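Side-chain contact in cytochrome oxidase subunit II (Rhodothermus marinus, PDB 1W2L), which carries heme c in the cytochrome c domain of a caa3 oxygen reductase, probably passing electrons toward the copper A centre and on to the oxygen-reducing site: residues N74-P77 with A78-S82. Residues are numbered along the deposited sequence; the frame is centred on the assembly and turned at random.
Sequences NVMP and ASYAS. With HEC (heme c), chain B.
In polyproline II conformation through Met76 and Pro77, the backbone turns after Pro77 into a short 3-10 segment at 79-82, so that the side chains of Pro77 and Tyr80, three residues apart, lie side by side and point the same way. This is the methionine-ligand loop of a class I cytochrome c fold, running between helices 54-62 and 85-96 over the distal side of the heme. Met76 supplies the axial sulfur: its side chain, bent at chi2 (-74°) and again at chi3 (-87°), descends to the porphyrin and sets SD 2.3 Å from the heme FE, with His22 as the other axial ligand. The Met76 methyl CE swings toward Tyr80, ending 4.2 Å from its CD2. Pro77 packs beside Met76 against the porphyrin, its CD 3.6 Å from heme C2C, while CG approaches Tyr80 CE2 at 3.5 Å and CB makes an off-centre CH-pi contact, 4.0 Å from the ring centroid. The Tyr80 ring is held between Pro77 and the heme: the methyl carbon CBB of a thioether arm sits over the centre of the face opposite Pro77 CB, and Tyr80 CE2 comes within 3.3 Å of the meso carbon CHC. The buried ring ends in a hydroxyl that is hydrogen-bonded to the carbonyl of Lys16, tying the loop to the chain just ahead of the heme-binding cysteines. Beyond Tyr80, Ala81 N bonds to Ala78 O, and Ser79 O accepts from both the backbone N and the hydroxyl of Ser82, the OG lying 2.9 Å from that oxygen and almost in line with its carbonyl bond.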
loop_
_atom_site.group_PDB
_atom_site.type_symbol
_atom_site.label_atom_id
_atom_site.label_comp_id
_atom_site.label_asym_id
_atom_site.label_seq_id
_atom_site.Cartn_x
_atom_site.Cartn_y
_atom_site.Cartn_z
ATOM N N ASN A 74 -11.201 8.382 -0.247
ATOM C CA ASN A 74 -9.899 8.963 -0.520
ATOM C C ASN A 74 -9.279 9.534 0.739
ATOM O O ASN A 74 -9.314 10.708 0.984
ATOM C CB ASN A 74 -10.053 9.975 -1.660
ATOM C CG ASN A 74 -8.716 10.512 -2.177
ATOM O OD1 ASN A 74 -7.677 10.097 -1.689
ATOM N ND2 ASN A 74 -8.753 11.437 -3.095
ATOM N N VAL A 75 -8.770 8.633 1.584
ATOM C CA VAL A 75 -8.311 8.997 2.915
ATOM C C VAL A 75 -6.883 8.557 3.193
ATOM O O VAL A 75 -6.456 8.666 4.330
ATOM C CB VAL A 75 -9.268 8.473 4.015
ATOM C CG1 VAL A 75 -10.615 9.157 3.908
ATOM C CG2 VAL A 75 -9.389 6.961 4.020
ATOM N N MET A 76 -6.078 8.173 2.204
ATOM C CA MET A 76 -4.667 7.848 2.458
ATOM C C MET A 76 -3.976 9.047 3.101
ATOM O O MET A 76 -4.028 10.155 2.549
ATOM C CB MET A 76 -3.949 7.454 1.151
ATOM C CG MET A 76 -3.878 5.977 0.835
ATOM S SD MET A 76 -2.699 5.119 1.866
ATOM C CE MET A 76 -1.177 5.230 1.098
ATOM N N PRO A 77 -3.255 8.867 4.206
ATOM C CA PRO A 77 -2.550 9.965 4.873
ATOM C C PRO A 77 -1.530 10.695 4.056
ATOM O O PRO A 77 -0.767 10.126 3.314
ATOM C CB PRO A 77 -1.848 9.268 6.060
ATOM C CG PRO A 77 -2.791 8.151 6.385
ATOM C CD PRO A 77 -3.303 7.671 5.062
ATOM N N ALA A 78 -1.482 12.014 4.298
ATOM C CA ALA A 78 -0.481 12.896 3.749
ATOM C C ALA A 78 0.933 12.610 4.247
ATOM O O ALA A 78 1.905 12.844 3.554
ATOM C CB ALA A 78 -0.814 14.320 4.160
ATOM N N SER A 79 1.026 12.115 5.474
ATOM C CA SER A 79 2.322 12.036 6.104
ATOM C C SER A 79 3.297 11.081 5.414
ATOM O O SER A 79 4.503 11.245 5.569
ATOM C CB SER A 79 2.170 11.698 7.592
ATOM O OG SER A 79 1.572 10.435 7.750
ATOM N N TYR A 80 2.797 10.127 4.667
ATOM C CA TYR A 80 3.684 9.152 4.055
ATOM C C TYR A 80 4.515 9.740 2.914
ATOM O O TYR A 80 5.483 9.094 2.486
ATOM C CB TYR A 80 2.891 7.937 3.571
ATOM C CG TYR A 80 2.097 7.317 4.690
ATOM C CD1 TYR A 80 2.553 7.201 5.987
ATOM C CD2 TYR A 80 0.812 6.868 4.456
ATOM C CE1 TYR A 80 1.791 6.653 6.976
ATOM C CE2 TYR A 80 0.049 6.308 5.426
ATOM C CZ TYR A 80 0.520 6.182 6.715
ATOM O OH TYR A 80 -0.271 5.606 7.668
ATOM N N ALA A 81 4.152 10.912 2.393
ATOM C CA ALA A 81 4.942 11.540 1.357
ATOM C C ALA A 81 6.358 11.813 1.839
ATOM O O ALA A 81 7.210 11.979 0.953
ATOM C CB ALA A 81 4.334 12.860 0.929
ATOM N N SER A 82 6.583 11.863 3.134
ATOM C CA SER A 82 7.844 12.076 3.813
ATOM C C SER A 82 8.632 10.821 4.116
ATOM O O SER A 82 9.787 10.902 4.565
ATOM C CB SER A 82 7.526 12.863 5.107
ATOM O OG SER A 82 7.283 11.962 6.166
HETATM FE FE HEC B . -3.292 2.972 2.332
HETATM C CHA HEC B . -4.715 2.460 -0.731
HETATM C CHB HEC B . -0.383 1.603 1.201
HETATM C CHC HEC B . -1.867 3.573 5.351
HETATM C CHD HEC B . -6.318 3.993 3.554
HETATM N NA HEC B . -2.674 2.206 0.565
HETATM C C1A HEC B . -3.413 2.111 -0.599
HETATM C C2A HEC B . -2.625 1.364 -1.546
HETATM C C3A HEC B . -1.404 1.173 -1.028
HETATM C C4A HEC B . -1.410 1.694 0.330
HETATM C CMA HEC B . -0.222 0.405 -1.622
HETATM C CAA HEC B . -3.192 0.837 -2.870
HETATM C CBA HEC B . -3.935 -0.448 -2.512
HETATM C CGA HEC B . -4.656 -1.209 -3.677
HETATM O O1A HEC B . -5.407 -2.067 -3.281
HETATM O O2A HEC B . -4.448 -0.825 -4.858
HETATM N NB HEC B . -1.469 2.636 3.126
HETATM C C1B HEC B . -0.463 2.042 2.513
HETATM C C2B HEC B . 0.704 1.928 3.418
HETATM C C3B HEC B . 0.294 2.556 4.568
HETATM C C4B HEC B . -1.064 2.965 4.415
HETATM C CMB HEC B . 1.975 1.251 3.111
HETATM C CAB HEC B . 1.081 2.789 5.835
HETATM C CBB HEC B . 2.393 3.544 5.511
HETATM N NC HEC B . -3.923 3.686 4.079
HETATM C C1C HEC B . -3.151 3.837 5.229
HETATM C C2C HEC B . -4.048 4.349 6.296
HETATM C C3C HEC B . -5.270 4.465 5.785
HETATM C C4C HEC B . -5.219 4.077 4.405
HETATM C CMC HEC B . -3.545 4.619 7.714
HETATM C CAC HEC B . -6.585 4.770 6.515
HETATM C CBC HEC B . -6.696 6.089 7.243
HETATM N ND HEC B . -5.132 3.220 1.540
HETATM C C1D HEC B . -6.247 3.611 2.220
HETATM C C2D HEC B . -7.403 3.574 1.354
HETATM C C3D HEC B . -6.924 3.173 0.178
HETATM C C4D HEC B . -5.529 2.949 0.258
HETATM C CMD HEC B . -8.774 3.903 1.772
HETATM C CAD HEC B . -7.767 2.952 -1.139
HETATM C CBD HEC B . -8.012 4.263 -1.882
HETATM C CGD HEC B . -6.796 4.689 -2.633
HETATM O O1D HEC B . -6.151 5.719 -2.283
HETATM O O2D HEC B . -6.404 3.967 -3.599
#